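Local coordinates for protein peptidoglycan glycosyltransferase (Eggerthella lenta, PDB 4MNR) that belongs to the penicillin-binding proteins, joining a region of the PBP dimerisation family to a larger domain of the beta-lactamase clan, at residues T32-V37 with T112-I117; K188-A193 with A259-F264; G335-P340 with M363-K368. All blocks are in the same frame, centred on the assembly; numbering follows the deposited sequence.

Overall arrangement
The three contacts follow one another along the chain, each closing before the next opens. Interaction 1 lies beside the mixed sheet that contains strands 30-31 and 108-111, where the chain passes into helix 115-125. Its centre is about 32 Å from that of interaction 2, and these two lie on opposite sides of the chain's centre. Interactions 2 and 3 both belong to the larger domain, of the beta-lactamase clan, with centres about 12 Å apart, and they touch: Phe264 packs on Ile337 and Ala365. Helix 321-332 borders both, so the helix pair and the two-stranded sheet form one packed unit. Interaction 1, its centre about 26 Å from that of interaction 3, joins an N-terminal loop to a helix start.

Interaction 1 (T32-V37 with T112-I117)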
loop_
_atom_site.group_PDB
_atom_site.type_symbol
_atom_site.label_atom_id
_atom_site.label_comp_id
_atom_site.label_asym_id
_atom_site.label_seq_id
_atom_site.Cartn_x
_atom_site.Cartn_y
_atom_site.Cartn_z
ATOM N N THR A 32 9.833 -16.171 8.848
ATOM C CA THR A 32 9.500 -15.834 7.463
ATOM C C THR A 32 9.326 -17.101 6.623
ATOM O O THR A 32 9.638 -18.205 7.058
ATOM C CB THR A 32 10.584 -14.963 6.801
ATOM O OG1 THR A 32 11.784 -15.742 6.628
ATOM C CG2 THR A 32 10.876 -13.731 7.661
ATOM N N TYR A 33 8.821 -16.922 5.405
ATOM C CA TYR A 33 8.553 -18.062 4.532
ATOM C C TYR A 33 9.848 -18.791 4.162
ATOM O O TYR A 33 9.852 -20.015 3.989
ATOM C CB TYR A 33 7.800 -17.606 3.272
ATOM C CG TYR A 33 7.210 -18.759 2.490
ATOM C CD1 TYR A 33 6.120 -19.461 2.982
ATOM C CD2 TYR A 33 7.739 -19.141 1.260
ATOM C CE1 TYR A 33 5.567 -20.519 2.274
ATOM C CE2 TYR A 33 7.193 -20.210 0.546
ATOM C CZ TYR A 33 6.111 -20.890 1.065
ATOM O OH TYR A 33 5.555 -21.944 0.381
ATOM N N ASP A 34 10.952 -18.044 4.081
ATOM C CA ASP A 34 12.248 -18.660 3.785
ATOM C C ASP A 34 13.015 -19.083 5.037
ATOM O O ASP A 34 14.185 -19.452 4.955
ATOM C CB ASP A 34 13.119 -17.799 2.850
ATOM C CG ASP A 34 13.413 -16.406 3.407
ATOM O OD1 ASP A 34 12.508 -15.786 4.013
ATOM O OD2 ASP A 34 14.561 -15.930 3.217
ATOM N N GLY A 35 12.350 -19.033 6.189
ATOM C CA GLY A 35 12.858 -19.700 7.372
ATOM C C GLY A 35 13.668 -18.864 8.340
ATOM O O GLY A 35 14.283 -19.411 9.256
ATOM N N VAL A 36 13.669 -17.547 8.155
ATOM C CA VAL A 36 14.345 -16.670 9.113
ATOM C C VAL A 36 13.455 -16.489 10.345
ATOM O O VAL A 36 12.327 -15.992 10.249
ATOM C CB VAL A 36 14.697 -15.294 8.509
ATOM C CG1 VAL A 36 15.297 -14.385 9.575
ATOM C CG2 VAL A 36 15.672 -15.467 7.350
ATOM N N VAL A 37 13.964 -16.923 11.493
ATOM C CA VAL A 37 13.225 -16.833 12.747
ATOM C C VAL A 37 13.160 -15.385 13.233
ATOM O O VAL A 37 14.200 -14.730 13.408
ATOM C CB VAL A 37 13.875 -17.724 13.822
ATOM C CG1 VAL A 37 13.226 -17.499 15.179
ATOM C CG2 VAL A 37 13.793 -19.202 13.406
ATOM N N THR A 112 4.222 -15.197 5.221
ATOM C CA THR A 112 4.427 -15.155 3.774
ATOM C C THR A 112 5.675 -14.356 3.371
ATOM O O THR A 112 6.106 -14.417 2.214
ATOM C CB THR A 112 3.223 -14.504 3.069
ATOM O OG1 THR A 112 2.898 -13.280 3.737
ATOM C CG2 THR A 112 1.996 -15.429 3.117
ATOM N N LEU A 113 6.241 -13.606 4.317
ATOM C CA LEU A 113 7.344 -12.696 4.010
ATOM C C LEU A 113 8.570 -13.426 3.486
ATOM O O LEU A 113 8.904 -14.520 3.963
ATOM C CB LEU A 113 7.760 -11.930 5.262
ATOM C CG LEU A 113 6.695 -11.112 5.986
ATOM C CD1 LEU A 113 7.340 -10.436 7.188
ATOM C CD2 LEU A 113 6.035 -10.094 5.051
ATOM N N ASN A 114 9.246 -12.821 2.507
ATOM C CA ASN A 114 10.566 -13.285 2.100
ATOM C C ASN A 114 11.613 -12.369 2.730
ATOM O O ASN A 114 11.502 -11.151 2.628
ATOM C CB ASN A 114 10.707 -13.283 0.577
ATOM C CG ASN A 114 12.136 -13.609 0.132
ATOM O OD1 ASN A 114 12.969 -12.710 -0.013
ATOM N ND2 ASN A 114 12.434 -14.903 -0.040
ATOM N N SER A 115 12.603 -12.934 3.413
ATOM C CA SER A 115 13.528 -12.083 4.156
ATOM C C SER A 115 14.334 -11.119 3.279
ATOM O O SER A 115 14.631 -10.009 3.710
ATOM C CB SER A 115 14.457 -12.918 5.047
ATOM O OG SER A 115 15.342 -13.700 4.263
ATOM N N LYS A 116 14.652 -11.523 2.050
ATOM C CA LYS A 116 15.457 -10.672 1.171
ATOM C C LYS A 116 14.635 -9.527 0.585
ATOM O O LYS A 116 15.121 -8.394 0.474
ATOM C CB LYS A 116 16.109 -11.487 0.048
ATOM C CG LYS A 116 17.131 -12.502 0.545
ATOM C CD LYS A 116 17.604 -13.406 -0.592
ATOM C CE LYS A 116 18.209 -12.608 -1.739
ATOM N NZ LYS A 116 18.653 -13.487 -2.869
ATOM N N ILE A 117 13.390 -9.819 0.211
ATOM C CA ILE A 117 12.502 -8.773 -0.286
ATOM C C ILE A 117 12.159 -7.824 0.861
ATOM O O ILE A 117 12.127 -6.609 0.691
ATOM C CB ILE A 117 11.229 -9.369 -0.928
ATOM C CG1 ILE A 117 11.623 -10.310 -2.065
ATOM C CG2 ILE A 117 10.341 -8.269 -1.485
ATOM C CD1 ILE A 117 10.439 -10.999 -2.734
#
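Asp34 OD1 is gripped by two donors arriving from opposite faces of the carboxylate plane. Ser115 N reaches Asp34 OD1 on its syn side at 2.9 Å, tilted well out of the plane, while Thr32 OG1 stands above the other face at 2.7 Å from Asp34 OD1. The second oxygen is engaged as well, since Ser115 OG donates to the syn lone pair of Asp34 OD2 at 2.6 Å. Three donors therefore fix the rotation of the carboxylate, whose CG lies between the backbone N and carbonyl carbon (chi1 59°). Because the carboxylate lies at the start of helix 115-125 and accepts from three donors, its charged form is probably favoured.

Thr32 OG1 also accepts from Val36 N at 3.0 Å, tying the residue after the type I turn (Thr32 to Gly35) back to its first residue. Alongside, Tyr33 N donates to Leu113 O at 2.8 Å, and Thr32 CB rests 3.3 Å from that same Leu113 O. Val36 CG2 adds an apolar touch on Ser115 CB at 3.6 Å. Asn114 is the N-cap: its OD1 accepts from Ile117 N on an in-plane lone pair, and only weakly from Lys116 N.

The turn links strands 30-31 and 37-43, and the partner segment leads from strand 108-111 into helix 115-125. Leu113 packs on Ile142 of strand 142-148, whereas Asn114 and Ile117 lean on Val453 of helix 438-453.

Interaction 2 (K188-A193 with A259-F264); sequences KIVTLA and AGAESF
Val190 and Phe264 form the tightly packed part of this contact between helix 188-197 and the C-terminal end of helix 242-263, with Phe264 just beyond it; their side chains slide past each other in opposite directions. The evidence for a CH-pi contact is direct: Val190 CG2 lies 4.2 Å from the centroid of the Phe264 ring and only 16° off the ring normal. It is offset toward the rim, nearest to Phe264 CG and CD2. The other methyl, anti to the backbone N (chi1 177°), reaches the neighbouring helix itself, with Val190 CG1 3.8 Å from Ala261 CA. The same methyl also meets the ring, where Val190 CG1 is 3.9 Å from Phe264 CD2. One helical turn on, Ala193 CB approaches the ring at its edge, near the plane, at 3.8 Å from Phe264 CZ. Gly260 O also lies at the edge, in the ring plane. No hydrogen bond joins the segments.

On the Ala261 side only the approach of the two side chains is longer, Val190 CG1 standing 4.4 Å from Ala261 CB. The loose side is the partly exposed outward face of the second helix, where Glu262 points away from the contact and bonds to Asn267.

Helix 188-197 begins with Lys188, the lysine of the SxxK sequence motif of penicillin-binding proteins, which is hydrogen-bonded to Ser240 and Asn242. The contact packs this helix on the end of helix 242-263, while Val327 and Ala330 of helix 321-332 meet Val190 and Phe264, and Val374 of helix 368-384 meets Ala193.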
loop_
_atom_site.group_PDB
_atom_site.type_symbol
_atom_site.label_atom_id
_atom_site.label_comp_id
_atom_site.label_asym_id
_atom_site.label_seq_id
_atom_site.Cartn_x
_atom_site.Cartn_y
_atom_site.Cartn_z
ATOM N N LYS A 188 -5.010 7.914 -9.494
ATOM C CA LYS A 188 -5.455 8.021 -10.881
ATOM C C LYS A 188 -5.612 6.637 -11.527
ATOM O O LYS A 188 -6.348 6.491 -12.501
ATOM C CB LYS A 188 -4.518 8.924 -11.697
ATOM C CG LYS A 188 -4.604 10.388 -11.288
ATOM C CD LYS A 188 -3.567 11.251 -11.984
ATOM C CE LYS A 188 -3.656 12.699 -11.451
ATOM N NZ LYS A 188 -2.486 13.482 -11.876
ATOM N N ILE A 189 -4.956 5.623 -10.974
ATOM C CA ILE A 189 -5.188 4.256 -11.451
ATOM C C ILE A 189 -6.680 3.915 -11.310
ATOM O O ILE A 189 -7.300 3.365 -12.226
ATOM C CB ILE A 189 -4.380 3.226 -10.644
ATOM C CG1 ILE A 189 -2.872 3.426 -10.844
ATOM C CG2 ILE A 189 -4.797 1.812 -11.040
ATOM C CD1 ILE A 189 -2.034 2.550 -9.936
ATOM N N VAL A 190 -7.265 4.271 -10.166
ATOM C CA VAL A 190 -8.694 4.030 -9.919
ATOM C C VAL A 190 -9.597 4.857 -10.837
ATOM O O VAL A 190 -10.525 4.322 -11.447
ATOM C CB VAL A 190 -9.085 4.295 -8.444
ATOM C CG1 VAL A 190 -10.592 4.099 -8.232
ATOM C CG2 VAL A 190 -8.306 3.373 -7.528
ATOM N N THR A 191 -9.319 6.153 -10.937
ATOM C CA THR A 191 -10.084 7.028 -11.817
ATOM C C THR A 191 -10.060 6.565 -13.272
ATOM O O THR A 191 -11.105 6.466 -13.911
ATOM C CB THR A 191 -9.589 8.464 -11.708
ATOM O OG1 THR A 191 -9.560 8.820 -10.323
ATOM C CG2 THR A 191 -10.535 9.421 -12.440
ATOM N N LEU A 192 -8.865 6.272 -13.775
ATOM C CA LEU A 192 -8.696 5.779 -15.150
ATOM C C LEU A 192 -9.428 4.464 -15.370
ATOM O O LEU A 192 -10.158 4.292 -16.353
ATOM C CB LEU A 192 -7.213 5.583 -15.438
ATOM C CG LEU A 192 -6.903 5.030 -16.831
ATOM C CD1 LEU A 192 -7.388 5.997 -17.916
ATOM C CD2 LEU A 192 -5.413 4.748 -16.956
ATOM N N ALA A 193 -9.224 3.513 -14.464
ATOM C CA ALA A 193 -9.879 2.214 -14.604
ATOM C C ALA A 193 -11.398 2.350 -14.609
ATOM O O ALA A 193 -12.087 1.675 -15.357
ATOM C CB ALA A 193 -9.426 1.259 -13.487
ATOM N N ALA A 259 -18.525 4.886 -6.755
ATOM C CA ALA A 259 -18.738 3.460 -7.023
ATOM C C ALA A 259 -17.454 2.801 -7.514
ATOM O O ALA A 259 -17.147 1.663 -7.153
ATOM C CB ALA A 259 -19.844 3.271 -8.041
ATOM N N GLY A 260 -16.701 3.515 -8.341
ATOM C CA GLY A 260 -15.455 2.978 -8.852
ATOM C C GLY A 260 -14.435 2.755 -7.751
ATOM O O GLY A 260 -13.748 1.722 -7.717
ATOM N N ALA A 261 -14.320 3.728 -6.850
ATOM C CA ALA A 261 -13.391 3.605 -5.741
ATOM C C ALA A 261 -13.828 2.450 -4.839
ATOM O O ALA A 261 -12.991 1.687 -4.337
ATOM C CB ALA A 261 -13.338 4.904 -4.951
ATOM N N GLU A 262 -15.133 2.327 -4.623
ATOM C CA GLU A 262 -15.626 1.263 -3.760
ATOM C C GLU A 262 -15.340 -0.120 -4.357
ATOM O O GLU A 262 -15.116 -1.091 -3.622
ATOM C CB GLU A 262 -17.104 1.474 -3.412
ATOM C CG GLU A 262 -17.275 2.625 -2.408
ATOM C CD GLU A 262 -18.710 2.932 -2.045
ATOM O OE1 GLU A 262 -19.624 2.398 -2.712
ATOM O OE2 GLU A 262 -18.913 3.720 -1.085
ATOM N N SER A 263 -15.328 -0.204 -5.683
ATOM C CA SER A 263 -15.009 -1.467 -6.353
ATOM C C SER A 263 -13.579 -1.930 -6.074
ATOM O O SER A 263 -13.280 -3.123 -6.174
ATOM C CB SER A 263 -15.244 -1.358 -7.865
ATOM O OG SER A 263 -16.605 -1.082 -8.157
ATOM N N PHE A 264 -12.703 -0.987 -5.727
ATOM C CA PHE A 264 -11.312 -1.291 -5.418
ATOM C C PHE A 264 -11.093 -1.414 -3.922
ATOM O O PHE A 264 -9.968 -1.617 -3.476
ATOM C CB PHE A 264 -10.380 -0.193 -5.941
ATOM C CG PHE A 264 -10.053 -0.308 -7.403
ATOM C CD1 PHE A 264 -8.875 -0.928 -7.809
ATOM C CD2 PHE A 264 -10.882 0.241 -8.360
ATOM C CE1 PHE A 264 -8.544 -1.015 -9.148
ATOM C CE2 PHE A 264 -10.561 0.158 -9.705
ATOM C CZ PHE A 264 -9.396 -0.479 -10.105
#

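Interaction 3 (G335-P340 with M363-K368)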
loop_
_atom_site.group_PDB
_atom_site.type_symbol
_atom_site.label_atom_id
_atom_site.label_comp_id
_atom_site.label_asym_id
_atom_site.label_seq_id
_atom_site.Cartn_x
_atom_site.Cartn_y
_atom_site.Cartn_z
ATOM N N GLY A 335 -8.003 -7.776 -12.996
ATOM C CA GLY A 335 -9.107 -7.049 -12.396
ATOM C C GLY A 335 -9.508 -7.555 -11.023
ATOM O O GLY A 335 -10.333 -6.937 -10.347
ATOM N N VAL A 336 -8.920 -8.672 -10.602
ATOM C CA VAL A 336 -9.339 -9.327 -9.361
ATOM C C VAL A 336 -8.391 -8.993 -8.236
ATOM O O VAL A 336 -7.180 -9.148 -8.373
ATOM C CB VAL A 336 -9.349 -10.852 -9.522
ATOM C CG1 VAL A 336 -9.758 -11.526 -8.225
ATOM C CG2 VAL A 336 -10.291 -11.252 -10.644
ATOM N N ILE A 337 -8.943 -8.524 -7.125
ATOM C CA ILE A 337 -8.151 -8.336 -5.919
ATOM C C ILE A 337 -8.261 -9.578 -5.042
ATOM O O ILE A 337 -9.354 -9.930 -4.594
ATOM C CB ILE A 337 -8.660 -7.124 -5.129
ATOM C CG1 ILE A 337 -8.524 -5.854 -5.984
ATOM C CG2 ILE A 337 -7.903 -6.986 -3.814
ATOM C CD1 ILE A 337 -9.054 -4.577 -5.306
HETATM N N MSE A 338 -7.137 -10.254 -4.819
HETATM C CA MSE A 338 -7.100 -11.374 -3.879
HETATM C C MSE A 338 -7.030 -10.844 -2.447
HETATM O O MSE A 338 -6.472 -9.770 -2.206
HETATM C CB MSE A 338 -5.879 -12.258 -4.158
HETATM C CG MSE A 338 -5.818 -12.832 -5.576
HETATM SE SE MSE A 338 -7.324 -13.984 -6.011
HETATM C CE MSE A 338 -6.776 -15.529 -4.959
ATOM N N GLN A 339 -7.595 -11.592 -1.502
ATOM C CA GLN A 339 -7.535 -11.209 -0.089
ATOM C C GLN A 339 -6.070 -11.174 0.373
ATOM O O GLN A 339 -5.366 -12.171 0.262
ATOM C CB GLN A 339 -8.326 -12.228 0.737
ATOM C CG GLN A 339 -8.093 -12.140 2.217
ATOM C CD GLN A 339 -8.625 -10.842 2.801
ATOM O OE1 GLN A 339 -9.739 -10.425 2.492
ATOM N NE2 GLN A 339 -7.826 -10.195 3.636
ATOM N N PRO A 340 -5.601 -10.020 0.881
ATOM C CA PRO A 340 -4.208 -9.978 1.360
ATOM C C PRO A 340 -4.030 -10.900 2.561
ATOM O O PRO A 340 -4.909 -10.948 3.417
ATOM C CB PRO A 340 -4.023 -8.521 1.787
ATOM C CG PRO A 340 -5.423 -7.982 1.964
ATOM C CD PRO A 340 -6.253 -8.700 0.949
HETATM N N MSE A 363 -12.425 -9.294 -4.118
HETATM C CA MSE A 363 -13.400 -8.632 -4.984
HETATM C C MSE A 363 -12.912 -8.481 -6.425
HETATM O O MSE A 363 -11.711 -8.485 -6.693
HETATM C CB MSE A 363 -13.821 -7.272 -4.395
HETATM C CG MSE A 363 -12.697 -6.289 -4.264
HETATM SE SE MSE A 363 -13.297 -4.662 -3.359
HETATM C CE MSE A 363 -13.330 -5.310 -1.531
ATOM N N GLN A 364 -13.855 -8.370 -7.352
ATOM C CA GLN A 364 -13.532 -8.048 -8.740
ATOM C C GLN A 364 -13.647 -6.538 -8.925
ATOM O O GLN A 364 -14.760 -6.008 -8.943
ATOM C CB GLN A 364 -14.513 -8.747 -9.688
ATOM C CG GLN A 364 -14.224 -8.489 -11.162
ATOM C CD GLN A 364 -13.452 -9.623 -11.820
ATOM O OE1 GLN A 364 -13.649 -10.793 -11.488
ATOM N NE2 GLN A 364 -12.568 -9.281 -12.759
ATOM N N ALA A 365 -12.518 -5.839 -9.051
ATOM C CA ALA A 365 -12.555 -4.380 -9.192
ATOM C C ALA A 365 -13.046 -3.935 -10.566
ATOM O O ALA A 365 -13.957 -3.116 -10.669
ATOM C CB ALA A 365 -11.183 -3.752 -8.887
ATOM N N VAL A 366 -12.429 -4.473 -11.613
ATOM C CA VAL A 366 -12.795 -4.158 -12.995
ATOM C C VAL A 366 -12.671 -5.432 -13.827
ATOM O O VAL A 366 -12.183 -6.447 -13.333
ATOM C CB VAL A 366 -11.870 -3.079 -13.622
ATOM C CG1 VAL A 366 -12.093 -1.705 -12.980
ATOM C CG2 VAL A 366 -10.409 -3.499 -13.527
ATOM N N SER A 367 -13.114 -5.382 -15.078
ATOM C CA SER A 367 -13.000 -6.544 -15.965
ATOM C C SER A 367 -11.553 -6.819 -16.365
ATOM O O SER A 367 -10.687 -5.945 -16.274
ATOM C CB SER A 367 -13.824 -6.346 -17.236
ATOM O OG SER A 367 -13.219 -5.372 -18.068
ATOM N N LYS A 368 -11.303 -8.046 -16.816
ATOM C CA LYS A 368 -9.987 -8.402 -17.317
ATOM C C LYS A 368 -9.566 -7.484 -18.469
ATOM O O LYS A 368 -8.416 -7.034 -18.528
ATOM C CB LYS A 368 -9.940 -9.870 -17.757
ATOM C CG LYS A 368 -8.594 -10.272 -18.326
ATOM C CD LYS A 368 -8.541 -11.772 -18.657
ATOM C CE LYS A 368 -7.138 -12.199 -19.075
ATOM N NZ LYS A 368 -6.595 -11.366 -20.184
#
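The flat amide of Gln364 carries Val336 CG2 above one face, displaced from the point directly over Gln364 CD. This methyl is 3.5 Å from Gln364 OE1 and 3.7 Å from Gln364 NE2, so it meets both ends of the amide. At the edge, almost exactly in the amide plane, Gln364 NE2 donates to Val366 O at 2.9 Å with a nearly straight N-H...O angle of 176°. That bond within the segment 363-368 fixes the orientation of the amide, and the bend of the chain at chi2 (99°) swings CD back toward the first segment.

Gly335 O accepts from Ala365 N at 2.8 Å, the donor lying nearly along the C=O axis, and Val366 N adds a weak bond to the same oxygen. Gly335 CA makes a CA-H...O contact of 3.3 Å with Val366 O, the atom already engaged by Gln364. Val336 and Gln364 form an antiparallel non-hydrogen-bonded pair. The next pair, Ile337 with Met363, is hydrogen-bonded: Ile337 N donates to Met363 O at 2.8 Å, and Met363 N returns a bond to Ile337 O at 3.2 Å. On the face opposite Val336, the side chains of Ile337 and selenomethionine Met363 lie side by side and point the same way, with Ile337 CD1 4.2 Å from Met363 CG.

This is a small two-stranded sheet, 336-338 with 361-364, apart from the larger sheets. Ile337 sets it against Met326 and Ala330 of helix 321-332. On the other segment, Val366 packs on Ala193 of helix 188-197, and Ser367 caps the start of helix 368-384 through Thr370 N.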